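Local coordinates for protein bacillaene synthase decarboxylase PksI (Bacillus subtilis, PDB 4Q1K) that decarboxylates an acyl-carrier-bound 3-methylglutaconyl group to 3-methylcrotonyl during beta-branching in bacillaene polyketide biosynthesis, working as a homotrimer, at residues A161-I164 / V165-L169; G127-V130 / M131-A135; H229-A232 / P233-Q237; R240-E243 / Q244-M247; G182-G186 / A187-K191. The protein carries 1 engineered substitution. All blocks are in the same frame, centred on the assembly; numbering follows the deposited sequence.

Contact 1: residues A161-I164 / V165-L169; sequences ATFI and VPKKL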
loop_
_atom_site.group_PDB
_atom_site.type_symbol
_atom_site.label_atom_id
_atom_site.label_comp_id
_atom_site.label_asym_id
_atom_site.label_seq_id
_atom_site.Cartn_x
_atom_site.Cartn_y
_atom_site.Cartn_z
ATOM N N ALA B 161 12.301 -9.456 -8.114
ATOM C CA ALA B 161 12.375 -8.301 -7.217
ATOM C C ALA B 161 11.385 -7.244 -7.714
ATOM O O ALA B 161 10.780 -6.526 -6.891
ATOM C CB ALA B 161 13.795 -7.753 -7.243
ATOM N N THR B 162 11.227 -7.060 -9.049
ATOM C CA THR B 162 10.350 -5.893 -9.447
ATOM C C THR B 162 8.877 -6.195 -9.264
ATOM O O THR B 162 8.027 -5.289 -9.330
ATOM C CB THR B 162 10.578 -5.518 -10.962
ATOM O OG1 THR B 162 10.125 -6.634 -11.795
ATOM C CG2 THR B 162 12.094 -5.298 -11.216
ATOM N N PHE B 163 8.541 -7.442 -8.948
ATOM C CA PHE B 163 7.127 -7.759 -8.651
ATOM C C PHE B 163 6.963 -7.790 -7.109
ATOM O O PHE B 163 6.046 -7.162 -6.556
ATOM C CB PHE B 163 6.856 -9.144 -9.239
ATOM C CG PHE B 163 5.516 -9.687 -8.821
ATOM C CD1 PHE B 163 4.371 -9.122 -9.357
ATOM C CD2 PHE B 163 5.412 -10.665 -7.828
ATOM C CE1 PHE B 163 3.104 -9.605 -9.004
ATOM C CE2 PHE B 163 4.134 -11.092 -7.417
ATOM C CZ PHE B 163 2.976 -10.541 -8.011
ATOM N N ILE B 164 7.875 -8.496 -6.385
ATOM C CA ILE B 164 7.614 -8.767 -4.938
ATOM C C ILE B 164 7.917 -7.563 -4.058
ATOM O O ILE B 164 7.299 -7.378 -2.992
ATOM C CB ILE B 164 8.332 -10.056 -4.480
ATOM C CG1 ILE B 164 7.676 -10.651 -3.176
ATOM C CG2 ILE B 164 9.795 -9.742 -4.257
ATOM C CD1 ILE B 164 6.197 -11.053 -3.294
ATOM N N VAL B 165 8.850 -6.719 -4.491
ATOM C CA VAL B 165 9.122 -5.519 -3.680
ATOM C C VAL B 165 7.898 -4.525 -3.619
ATOM O O VAL B 165 7.514 -4.173 -2.540
ATOM C CB VAL B 165 10.518 -4.877 -4.046
ATOM C CG1 VAL B 165 10.727 -3.583 -3.178
ATOM C CG2 VAL B 165 11.697 -5.907 -3.835
ATOM N N PRO B 166 7.319 -4.115 -4.761
ATOM C CA PRO B 166 6.109 -3.313 -4.719
ATOM C C PRO B 166 4.990 -4.105 -4.007
ATOM O O PRO B 166 4.182 -3.529 -3.304
ATOM C CB PRO B 166 5.750 -3.085 -6.192
ATOM C CG PRO B 166 6.982 -3.461 -7.016
ATOM C CD PRO B 166 7.834 -4.364 -6.136
ATOM N N LYS B 167 4.868 -5.416 -4.319
ATOM C CA LYS B 167 3.732 -6.158 -3.680
ATOM C C LYS B 167 3.810 -6.074 -2.098
ATOM O O LYS B 167 2.784 -5.995 -1.427
ATOM C CB LYS B 167 3.907 -7.626 -4.156
ATOM C CG LYS B 167 2.826 -8.567 -3.617
ATOM C CD LYS B 167 1.447 -8.032 -3.858
ATOM C CE LYS B 167 1.074 -7.983 -5.320
ATOM N NZ LYS B 167 -0.423 -7.909 -5.492
ATOM N N LYS B 168 4.996 -6.208 -1.531
ATOM C CA LYS B 168 5.090 -6.324 -0.067
ATOM C C LYS B 168 5.350 -4.972 0.609
ATOM O O LYS B 168 4.909 -4.791 1.754
ATOM C CB LYS B 168 6.259 -7.256 0.269
ATOM C CG LYS B 168 6.057 -8.760 -0.126
ATOM C CD LYS B 168 4.777 -9.306 0.508
ATOM C CE LYS B 168 4.539 -10.737 0.079
ATOM N NZ LYS B 168 5.176 -11.639 1.098
ATOM N N LEU B 169 6.159 -4.096 -0.043
ATOM C CA LEU B 169 6.525 -2.804 0.600
ATOM C C LEU B 169 5.777 -1.670 -0.038
ATOM O O LEU B 169 5.890 -0.522 0.475
ATOM C CB LEU B 169 7.989 -2.470 0.422
ATOM C CG LEU B 169 8.825 -3.516 1.105
ATOM C CD1 LEU B 169 10.320 -3.192 1.050
ATOM C CD2 LEU B 169 8.309 -3.555 2.541
#
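Ala161, Phe163 and Ile164 each offer a carbonyl to an amide one turn later, from Val165, Lys167 and Lys168, so the first turns of helix 161-169 are alpha-helical. The N-O distances run from Ile164 O to Lys168 N at 3.0 Å up to Phe163 O to Lys167 N at 3.1 Å. The bond missing from the series belongs to Thr162. Pro166 has no N-H to give, and its ring occupies the donor's place, with CG 3.1 Å from Thr162 O and CD 3.3 Å from the same oxygen; the helix is kinked here. One residue on from Phe163, the side chains of Ile164 and Lys168 cross obliquely. Ile164 holds CG1 beside its own carbonyl carbon (chi1 -159°), which carries CD1 forward to Lys168 CE at 3.8 Å. The lysine chain bends at chi2 over this methyl, and its NZ continues beyond to a hydrogen bond with Leu133 O. Phe163 and Lys167 project in parallel from successive turns, the ring reaching the lysine only loosely, CZ to CE at 4.2 Å. The chemistry therefore divides in two. Lysine methylenes serve as apolar packing along the helix, while the proline leaves Thr162 O without its helical donor, and that oxygen accepts a hydrogen bond from a bound glycerol, probably brought by the crystallisation liquor.

Contact 2: residues G127-V130 / M131-A135; sequences GGFV and MGLFA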
loop_
_atom_site.group_PDB
_atom_site.type_symbol
_atom_site.label_atom_id
_atom_site.label_comp_id
_atom_site.label_asym_id
_atom_site.label_seq_id
_atom_site.Cartn_x
_atom_site.Cartn_y
_atom_site.Cartn_z
ATOM N N GLY B 127 19.457 -10.796 -3.969
ATOM C CA GLY B 127 18.608 -12.014 -4.091
ATOM C C GLY B 127 18.195 -12.612 -2.756
ATOM O O GLY B 127 17.103 -13.224 -2.673
ATOM N N GLY B 128 19.084 -12.481 -1.757
ATOM C CA GLY B 128 18.846 -12.963 -0.386
ATOM C C GLY B 128 17.624 -12.234 0.242
ATOM O O GLY B 128 16.730 -12.888 0.831
ATOM N N PHE B 129 17.546 -10.913 0.080
ATOM C CA PHE B 129 16.392 -10.103 0.549
ATOM C C PHE B 129 15.160 -10.479 -0.217
ATOM O O PHE B 129 14.083 -10.725 0.373
ATOM C CB PHE B 129 16.746 -8.630 0.344
ATOM C CG PHE B 129 15.689 -7.623 0.824
ATOM C CD1 PHE B 129 15.119 -7.706 2.091
ATOM C CD2 PHE B 129 15.408 -6.515 0.028
ATOM C CE1 PHE B 129 14.176 -6.755 2.488
ATOM C CE2 PHE B 129 14.475 -5.526 0.423
ATOM C CZ PHE B 129 13.881 -5.666 1.691
ATOM N N VAL B 130 15.275 -10.590 -1.544
ATOM C CA VAL B 130 14.094 -10.864 -2.342
ATOM C C VAL B 130 13.518 -12.276 -2.024
ATOM O O VAL B 130 12.274 -12.451 -1.923
ATOM C CB VAL B 130 14.498 -10.801 -3.861
ATOM C CG1 VAL B 130 13.361 -11.355 -4.736
ATOM C CG2 VAL B 130 14.893 -9.325 -4.075
ATOM N N MET B 131 14.417 -13.257 -1.853
ATOM C CA MET B 131 13.925 -14.600 -1.500
ATOM C C MET B 131 13.093 -14.557 -0.217
ATOM O O MET B 131 12.019 -15.239 -0.135
ATOM C CB MET B 131 15.108 -15.586 -1.336
ATOM C CG MET B 131 14.590 -16.925 -0.756
ATOM S SD MET B 131 16.069 -18.000 -0.476
ATOM C CE MET B 131 16.816 -17.117 0.895
ATOM N N GLY B 132 13.512 -13.739 0.778
ATOM C CA GLY B 132 12.791 -13.618 2.032
ATOM C C GLY B 132 11.453 -12.924 1.838
ATOM O O GLY B 132 10.491 -13.300 2.463
ATOM N N LEU B 133 11.390 -11.972 0.921
ATOM C CA LEU B 133 10.141 -11.189 0.716
ATOM C C LEU B 133 9.034 -12.029 0.123
ATOM O O LEU B 133 7.832 -11.645 0.191
ATOM C CB LEU B 133 10.384 -9.970 -0.220
ATOM C CG LEU B 133 11.347 -8.960 0.359
ATOM C CD1 LEU B 133 11.535 -7.879 -0.735
ATOM C CD2 LEU B 133 10.736 -8.313 1.629
ATOM N N PHE B 134 9.342 -13.181 -0.526
ATOM C CA PHE B 134 8.281 -14.046 -0.992
ATOM C C PHE B 134 7.650 -14.897 0.067
ATOM O O PHE B 134 6.675 -15.597 -0.192
ATOM C CB PHE B 134 8.843 -14.996 -2.033
ATOM C CG PHE B 134 8.899 -14.381 -3.437
ATOM C CD1 PHE B 134 7.733 -14.319 -4.227
ATOM C CD2 PHE B 134 10.101 -13.855 -3.953
ATOM C CE1 PHE B 134 7.745 -13.730 -5.505
ATOM C CE2 PHE B 134 10.151 -13.348 -5.242
ATOM C CZ PHE B 134 8.952 -13.255 -6.012
ATOM N N ALA B 135 8.177 -14.854 1.286
ATOM C CA ALA B 135 7.519 -15.576 2.447
ATOM C C ALA B 135 6.240 -14.824 2.848
ATOM O O ALA B 135 5.994 -13.694 2.452
ATOM C CB ALA B 135 8.475 -15.601 3.645
#
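Val130 O is met by two backbone amides, each through a weak, bent hydrogen bond: Leu133 N at 3.0 Å, with an N-H geometry of only 121°, and Phe134 N at 3.3 Å. The phenyl of Phe134 adds to the crowd, CD2 lying 3.3 Å from the same Val130 O. The shortest bond is Met131 N to Gly127 O, 2.8 Å, and Leu133 N also bonds to Phe129 O. Among the side chains, Leu133 carries its isobutyl end onto the Phe129 ring, its CG standing beside its own backbone nitrogen (chi1 -64°) and so turned back toward the preceding turn. Its CD1 stands over one face, 4.0 Å from the ring centroid and 14° off the normal, which qualifies as a CH-pi contact; the other methyl, CD2, touches ring atom CE1 at 3.9 Å. Val130 and Phe134 run alongside each other, with CG1 of the valine against CE2 of the ring at 3.8 Å. Gly127 opens this helix after a glycine-rich turn. In crotonase-family enzymes that helix start usually supplies an oxyanion-hole amide, and a similar role is probable here, with Gly127 about 10 Å from the side chain of the active-site His249. The helix is buried near the centre of the chain: Val130 and Leu133 pack on helix 161-169, Phe134 meets helix 108-111, and Ala135 packs on strand 116-120.

Contact 3: residues H229-A232 / P233-Q237; sequences HLVA and PLRDQ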
loop_
_atom_site.group_PDB
_atom_site.type_symbol
_atom_site.label_atom_id
_atom_site.label_comp_id
_atom_site.label_asym_id
_atom_site.label_seq_id
_atom_site.Cartn_x
_atom_site.Cartn_y
_atom_site.Cartn_z
ATOM N N HIS B 229 -5.450 -19.455 -1.760
ATOM C CA HIS B 229 -6.351 -18.340 -2.154
ATOM C C HIS B 229 -5.665 -16.972 -2.072
ATOM O O HIS B 229 -5.703 -16.150 -3.014
ATOM C CB HIS B 229 -7.549 -18.345 -1.228
ATOM C CG HIS B 229 -8.474 -17.192 -1.417
ATOM N ND1 HIS B 229 -9.263 -17.009 -2.553
ATOM C CD2 HIS B 229 -8.772 -16.168 -0.584
ATOM C CE1 HIS B 229 -10.026 -15.933 -2.385
ATOM N NE2 HIS B 229 -9.753 -15.410 -1.189
ATOM N N LEU B 230 -4.974 -16.755 -0.960
ATOM C CA LEU B 230 -4.274 -15.448 -0.786
ATOM C C LEU B 230 -3.127 -15.176 -1.783
ATOM O O LEU B 230 -2.933 -14.024 -2.220
ATOM C CB LEU B 230 -3.731 -15.351 0.659
ATOM C CG LEU B 230 -4.870 -15.322 1.746
ATOM C CD1 LEU B 230 -4.152 -15.191 3.105
ATOM C CD2 LEU B 230 -5.911 -14.169 1.593
ATOM N N VAL B 231 -2.338 -16.197 -2.088
ATOM C CA VAL B 231 -1.222 -15.983 -2.996
ATOM C C VAL B 231 -1.482 -16.444 -4.455
ATOM O O VAL B 231 -0.546 -16.338 -5.272
ATOM C CB VAL B 231 0.096 -16.629 -2.452
ATOM C CG1 VAL B 231 0.390 -16.244 -0.966
ATOM C CG2 VAL B 231 0.098 -18.176 -2.620
ATOM N N ALA B 232 -2.714 -16.892 -4.754
ATOM C CA ALA B 232 -3.132 -17.232 -6.170
ATOM C C ALA B 232 -2.670 -16.093 -7.161
ATOM O O ALA B 232 -2.063 -16.394 -8.191
ATOM C CB ALA B 232 -4.663 -17.443 -6.238
ATOM N N PRO B 233 -2.959 -14.803 -6.858
ATOM C CA PRO B 233 -2.578 -13.753 -7.822
ATOM C C PRO B 233 -1.064 -13.612 -7.965
ATOM O O PRO B 233 -0.617 -13.288 -9.074
ATOM C CB PRO B 233 -3.150 -12.454 -7.217
ATOM C CG PRO B 233 -4.174 -12.912 -6.155
ATOM C CD PRO B 233 -3.670 -14.240 -5.664
ATOM N N LEU B 234 -0.279 -13.851 -6.898
ATOM C CA LEU B 234 1.183 -13.815 -7.024
ATOM C C LEU B 234 1.625 -14.985 -7.859
ATOM O O LEU B 234 2.535 -14.805 -8.703
ATOM C CB LEU B 234 1.865 -13.956 -5.659
ATOM C CG LEU B 234 1.877 -12.699 -4.813
ATOM C CD1 LEU B 234 0.504 -12.158 -4.539
ATOM C CD2 LEU B 234 2.603 -13.085 -3.541
ATOM N N ARG B 235 1.042 -16.202 -7.608
ATOM C CA ARG B 235 1.529 -17.345 -8.399
ATOM C C ARG B 235 1.180 -17.196 -9.889
ATOM O O ARG B 235 1.977 -17.577 -10.800
ATOM C CB ARG B 235 0.904 -18.652 -7.816
ATOM C CG ARG B 235 1.621 -19.086 -6.501
ATOM C CD ARG B 235 0.877 -20.274 -5.906
ATOM N NE ARG B 235 1.514 -20.718 -4.675
ATOM C CZ ARG B 235 0.915 -21.464 -3.762
ATOM N NH1 ARG B 235 -0.387 -21.767 -3.897
ATOM N NH2 ARG B 235 1.618 -21.881 -2.693
ATOM N N ASP B 236 0.011 -16.588 -10.147
ATOM C CA ASP B 236 -0.453 -16.330 -11.479
ATOM C C ASP B 236 0.384 -15.288 -12.215
ATOM O O ASP B 236 0.627 -15.448 -13.395
ATOM C CB ASP B 236 -1.902 -15.879 -11.416
ATOM C CG ASP B 236 -2.483 -15.593 -12.796
ATOM O OD1 ASP B 236 -2.507 -16.501 -13.666
ATOM O OD2 ASP B 236 -2.881 -14.425 -13.032
ATOM N N GLN B 237 0.756 -14.205 -11.518
ATOM C CA GLN B 237 1.387 -13.031 -12.134
ATOM C C GLN B 237 2.894 -13.102 -12.234
ATOM O O GLN B 237 3.457 -12.453 -13.148
ATOM C CB GLN B 237 0.966 -11.761 -11.455
ATOM C CG GLN B 237 -0.540 -11.439 -11.630
ATOM C CD GLN B 237 -0.952 -10.305 -10.694
ATOM O OE1 GLN B 237 -0.153 -9.428 -10.402
ATOM N NE2 GLN B 237 -2.126 -10.365 -10.150
#
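Over one face of the Arg235 guanidinium lies Val231 CG2, centred 3.5 Å above the plane and 3.6 Å from CZ. The nitrogens of the group look to other partners: NH1 forms a salt bridge with Asp228, and NH2 donates to the carbonyl oxygen of Leu110. Together these contacts fix the rotation of the planar group and hold it flat upon the methyl. The setting is a proline kink within the long helix 220-252. Pro233 has no N-H to donate to the preceding turn; Val231, two residues earlier, has phi -100° and psi 5°. Regular bonding resumes beyond the proline. Arg235 N reaches Val231 O at 2.8 Å, and Asp236 N reaches Ala232 O at 2.9 Å. Val231 places CG2 between its backbone nitrogen and carbonyl carbon (chi1 of CG1 -50°), and the arginine chain, extended from CG to NE, passes across this branch, CD lying 4.0 Å from CG2. On the inner side, Leu234 packs against Phe163 and Ile164 of helix 161-169, while Leu230 and Val231 face Gln175 of the third subunit, so the bend lies where core and trimer interface meet. His229, one turn before the proline, also uses its ring across that interface: NE2 is hydrogen-bonded to Thr162 OG1 of the third subunit. Back at the arginine, the valine methyl sits as near the start of the guanidinium as its centre, Val231 CG2 lying 3.6 Å from Arg235 NE.

Contact 4: residues R240-E243 / Q244-M247; sequences RVIE and QELM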
loop_
_atom_site.group_PDB
_atom_site.type_symbol
_atom_site.label_atom_id
_atom_site.label_comp_id
_atom_site.label_asym_id
_atom_site.label_seq_id
_atom_site.Cartn_x
_atom_site.Cartn_y
_atom_site.Cartn_z
ATOM N N ARG B 240 5.158 -13.952 -15.787
ATOM C CA ARG B 240 5.325 -12.945 -16.805
ATOM C C ARG B 240 6.327 -11.875 -16.406
ATOM O O ARG B 240 7.009 -11.333 -17.262
ATOM C CB ARG B 240 3.963 -12.318 -17.027
ATOM C CG ARG B 240 3.957 -11.234 -18.068
ATOM C CD ARG B 240 2.586 -10.514 -18.104
ATOM N NE ARG B 240 2.617 -9.269 -18.896
ATOM C CZ ARG B 240 2.801 -9.210 -20.223
ATOM N NH1 ARG B 240 2.964 -10.325 -20.934
ATOM N NH2 ARG B 240 2.838 -8.034 -20.850
ATOM N N VAL B 241 6.380 -11.508 -15.105
ATOM C CA VAL B 241 7.359 -10.577 -14.629
ATOM C C VAL B 241 8.745 -11.141 -14.721
ATOM O O VAL B 241 9.630 -10.438 -15.108
ATOM C CB VAL B 241 6.980 -9.965 -13.198
ATOM C CG1 VAL B 241 8.021 -8.908 -12.818
ATOM C CG2 VAL B 241 5.608 -9.319 -13.316
ATOM N N ILE B 242 8.920 -12.439 -14.450
ATOM C CA ILE B 242 10.222 -13.119 -14.598
ATOM C C ILE B 242 10.689 -12.988 -16.066
ATOM O O ILE B 242 11.857 -12.651 -16.314
ATOM C CB ILE B 242 10.099 -14.594 -14.151
ATOM C CG1 ILE B 242 9.901 -14.646 -12.597
ATOM C CG2 ILE B 242 11.362 -15.358 -14.480
ATOM C CD1 ILE B 242 11.004 -13.934 -11.801
ATOM N N GLU B 243 9.757 -13.151 -17.002
ATOM C CA GLU B 243 10.121 -13.055 -18.468
ATOM C C GLU B 243 10.514 -11.562 -18.719
ATOM O O GLU B 243 11.496 -11.300 -19.400
ATOM C CB GLU B 243 8.930 -13.345 -19.363
ATOM C CG GLU B 243 8.306 -14.738 -19.433
ATOM C CD GLU B 243 7.000 -14.784 -20.318
ATOM O OE1 GLU B 243 6.833 -13.975 -21.278
ATOM O OE2 GLU B 243 6.111 -15.643 -20.054
ATOM N N GLN B 244 9.751 -10.583 -18.214
ATOM C CA GLN B 244 10.167 -9.181 -18.361
ATOM C C GLN B 244 11.550 -8.867 -17.757
ATOM O O GLN B 244 12.363 -8.166 -18.349
ATOM C CB GLN B 244 9.088 -8.286 -17.751
ATOM C CG GLN B 244 7.851 -8.414 -18.566
ATOM C CD GLN B 244 6.664 -7.767 -17.934
ATOM O OE1 GLN B 244 6.554 -7.563 -16.711
ATOM N NE2 GLN B 244 5.718 -7.484 -18.769
ATOM N N GLU B 245 11.814 -9.388 -16.559
ATOM C CA GLU B 245 13.118 -9.152 -15.949
ATOM C C GLU B 245 14.254 -9.826 -16.731
ATOM O O GLU B 245 15.374 -9.295 -16.792
ATOM C CB GLU B 245 13.085 -9.738 -14.560
ATOM C CG GLU B 245 12.239 -8.831 -13.635
ATOM C CD GLU B 245 12.180 -9.335 -12.214
ATOM O OE1 GLU B 245 12.728 -10.370 -11.922
ATOM O OE2 GLU B 245 11.530 -8.692 -11.338
ATOM N N LEU B 246 13.969 -11.000 -17.296
ATOM C CA LEU B 246 14.978 -11.655 -18.163
ATOM C C LEU B 246 15.257 -10.756 -19.381
ATOM O O LEU B 246 16.408 -10.608 -19.739
ATOM C CB LEU B 246 14.519 -13.073 -18.630
ATOM C CG LEU B 246 14.630 -14.196 -17.591
ATOM C CD1 LEU B 246 13.976 -15.492 -18.076
ATOM C CD2 LEU B 246 16.106 -14.414 -17.225
ATOM N N MET B 247 14.219 -10.151 -19.947
ATOM C CA MET B 247 14.384 -9.215 -21.051
ATOM C C MET B 247 15.269 -8.036 -20.651
ATOM O O MET B 247 16.156 -7.636 -21.403
ATOM C CB MET B 247 13.023 -8.712 -21.537
ATOM C CG MET B 247 12.291 -9.683 -22.447
ATOM S SD MET B 247 10.827 -8.957 -23.207
ATOM C CE MET B 247 10.122 -8.079 -21.813
#
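Four successive bonds join residues 240-243 to 244-247, from Gln244 N to Arg240 O at 3.0 Å through to Met247 N to Glu243 O, also at 3.0 Å; the helix is regular and unkinked here. The first side-chain pair is Arg240 and Gln244. The amide NE2 stands over a face of the guanidinium, 3.6 Å from NE, with the two planes turned 65° apart, so the groups meet through the face and do not stack. Gln244 CG, lying beside its own backbone nitrogen (chi1 -66°), presses on Arg240 O at 3.3 Å, and from there the extended chain leads the amide back to the arginine. Glu245 is flanked by two aliphatic branches: OE2 approaches Val241 CG1 at 3.8 Å, and OE1 lies 4.0 Å from Ile242 CD1. Both carboxylate oxygens have polar partners as well, OE2 with Thr162 OG1 and OE1 with the backbone N of Gly160. The carboxylate thus ties this helix to the start of helix 161-169. This part of the helix has Ile242 and Glu245 buried, Arg240, Glu243 and Met247 exposed, and Val241 and Gln244 at the trimer interface, against His229 of the second subunit. It belongs to the C-terminal helical part of the crotonase fold, here just before the active-site His249, whose side chain lies about 5 Å from that of Leu246.

Contact 5: residues G182-G186 / A187-K191; sequences GSYRG and ADLEK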
loop_
_atom_site.group_PDB
_atom_site.type_symbol
_atom_site.label_atom_id
_atom_site.label_comp_id
_atom_site.label_asym_id
_atom_site.label_seq_id
_atom_site.Cartn_x
_atom_site.Cartn_y
_atom_site.Cartn_z
ATOM N N GLY B 182 19.780 1.303 -2.683
ATOM C CA GLY B 182 20.369 1.782 -1.420
ATOM C C GLY B 182 20.312 0.698 -0.349
ATOM O O GLY B 182 19.584 -0.293 -0.462
ATOM N N SER B 183 21.122 0.879 0.691
ATOM C CA SER B 183 21.089 -0.010 1.862
ATOM C C SER B 183 20.321 0.610 2.996
ATOM O O SER B 183 20.585 1.768 3.346
ATOM C CB SER B 183 22.510 -0.229 2.364
ATOM O OG SER B 183 23.135 -1.137 1.429
ATOM N N TYR B 184 19.414 -0.139 3.610
ATOM C CA TYR B 184 18.599 0.370 4.719
ATOM C C TYR B 184 18.730 -0.501 5.937
ATOM O O TYR B 184 18.583 -1.703 5.816
ATOM C CB TYR B 184 17.134 0.258 4.325
ATOM C CG TYR B 184 16.783 1.064 3.086
ATOM C CD1 TYR B 184 17.028 0.603 1.807
ATOM C CD2 TYR B 184 16.191 2.323 3.215
ATOM C CE1 TYR B 184 16.735 1.414 0.663
ATOM C CE2 TYR B 184 15.892 3.103 2.079
ATOM C CZ TYR B 184 16.149 2.622 0.810
ATOM O OH TYR B 184 15.874 3.417 -0.272
ATOM N N ARG B 185 19.028 0.106 7.090
ATOM C CA ARG B 185 18.831 -0.681 8.338
ATOM C C ARG B 185 17.402 -1.093 8.512
ATOM O O ARG B 185 16.508 -0.394 8.061
ATOM C CB ARG B 185 19.272 0.123 9.591
ATOM C CG ARG B 185 20.741 0.513 9.526
ATOM C CD ARG B 185 21.677 -0.582 10.016
ATOM N NE ARG B 185 23.039 -0.269 9.573
ATOM C CZ ARG B 185 24.107 -1.030 9.739
ATOM N NH1 ARG B 185 24.005 -2.210 10.367
ATOM N NH2 ARG B 185 25.290 -0.617 9.254
ATOM N N GLY B 186 17.148 -2.173 9.266
ATOM C CA GLY B 186 15.737 -2.493 9.540
ATOM C C GLY B 186 15.034 -1.334 10.221
ATOM O O GLY B 186 13.814 -1.065 9.949
ATOM N N ALA B 187 15.811 -0.658 11.082
ATOM C CA ALA B 187 15.178 0.505 11.773
ATOM C C ALA B 187 14.787 1.613 10.786
ATOM O O ALA B 187 13.808 2.349 11.029
ATOM C CB ALA B 187 16.111 1.085 12.874
ATOM N N ASP B 188 15.552 1.766 9.723
ATOM C CA ASP B 188 15.255 2.760 8.674
ATOM C C ASP B 188 13.973 2.387 7.998
ATOM O O ASP B 188 13.072 3.260 7.794
ATOM C CB ASP B 188 16.361 2.846 7.571
ATOM C CG ASP B 188 17.691 3.337 8.069
ATOM O OD1 ASP B 188 17.609 4.165 9.018
ATOM O OD2 ASP B 188 18.839 2.956 7.511
ATOM N N LEU B 189 13.886 1.117 7.523
ATOM C CA LEU B 189 12.622 0.670 6.943
ATOM C C LEU B 189 11.417 0.821 7.924
ATOM O O LEU B 189 10.292 1.227 7.545
ATOM C CB LEU B 189 12.727 -0.811 6.455
ATOM C CG LEU B 189 13.742 -1.020 5.296
ATOM C CD1 LEU B 189 13.972 -2.494 5.008
ATOM C CD2 LEU B 189 13.262 -0.323 4.010
ATOM N N GLU B 190 11.637 0.503 9.218
ATOM C CA GLU B 190 10.513 0.599 10.206
ATOM C C GLU B 190 10.022 2.070 10.156
ATOM O O GLU B 190 8.801 2.340 10.086
ATOM C CB GLU B 190 11.041 0.259 11.636
ATOM C CG GLU B 190 9.914 0.296 12.668
ATOM C CD GLU B 190 10.332 -0.329 14.025
ATOM O OE1 GLU B 190 11.546 -0.471 14.277
ATOM O OE2 GLU B 190 9.421 -0.795 14.765
ATOM N N LYS B 191 10.972 3.011 10.163
ATOM C CA LYS B 191 10.607 4.459 10.173
ATOM C C LYS B 191 9.956 4.890 8.884
ATOM O O LYS B 191 9.164 5.814 8.888
ATOM C CB LYS B 191 11.792 5.363 10.476
ATOM C CG LYS B 191 12.255 5.334 11.917
ATOM C CD LYS B 191 11.632 6.436 12.774
ATOM C CE LYS B 191 12.131 7.857 12.432
ATOM N NZ LYS B 191 12.110 8.783 13.613
#
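Asp188 turns back from the first turn of helix 186-192 toward the strand that leads into it. Its CB lies at the edge of the Tyr184 ring, near the ring plane, and also 3.3 Å from Arg185 O. CG stands beside its own backbone nitrogen (chi1 -65°), which directs it to Arg185 N. At the tip, OD2 accepts the hydrogen of Arg185 N at 2.9 Å, the donor standing 40° out of the carboxylate plane; the same oxygen touches Arg185 CB at 3.5 Å. The guanidinium, by contrast, leads away and donates through NH1 to Glu143 O. A carboxylate beside the helix start probably interacts favourably with the helix dipole. Arg185 O takes two amides, Asp188 N through a weak bond at 2.9 Å and Leu189 N through a straighter one at 3.1 Å, while Glu190 N binds Gly186 O. Apolar contact comes from Tyr184 and Leu189, whose side chains cross at about a right angle: CG of the leucine meets Tyr184 CB at 3.8 Å, and CD2 lies 3.9 Å from the ring carbon CG. The tyrosine hydroxyl reaches Glu176. With Arg185 as N-cap, the bond from its N-H to the carboxylate three residues on is one half of a capping box, and the Tyr184-Leu189 contact is a hydrophobic staple; both are features of a helix N terminus, here following strand 183-185 at 84° to it.

Along the chain the contacts come in the order 2, 1, 5, 3, 4. Each is a continuous run whose partners lie only a few residues apart, four along helices and contact 5 at a strand-to-helix junction, so none closes a long loop, nests or crosses. Contact 1 is the hub: helix 161-169 packs on helix 127-133 of contact 2 through Ile164, on contact 3 by Phe163 against Leu234 and Gln237, and on contact 4 by Phe163 against Val241. Contacts 3 and 4 share helix 220-252, their centres about 17 Å apart. Contact 5 stands aside at the three-stranded sheet, touching none of the others, though its nearest atoms come within about 5 Å of contacts 1 and 2.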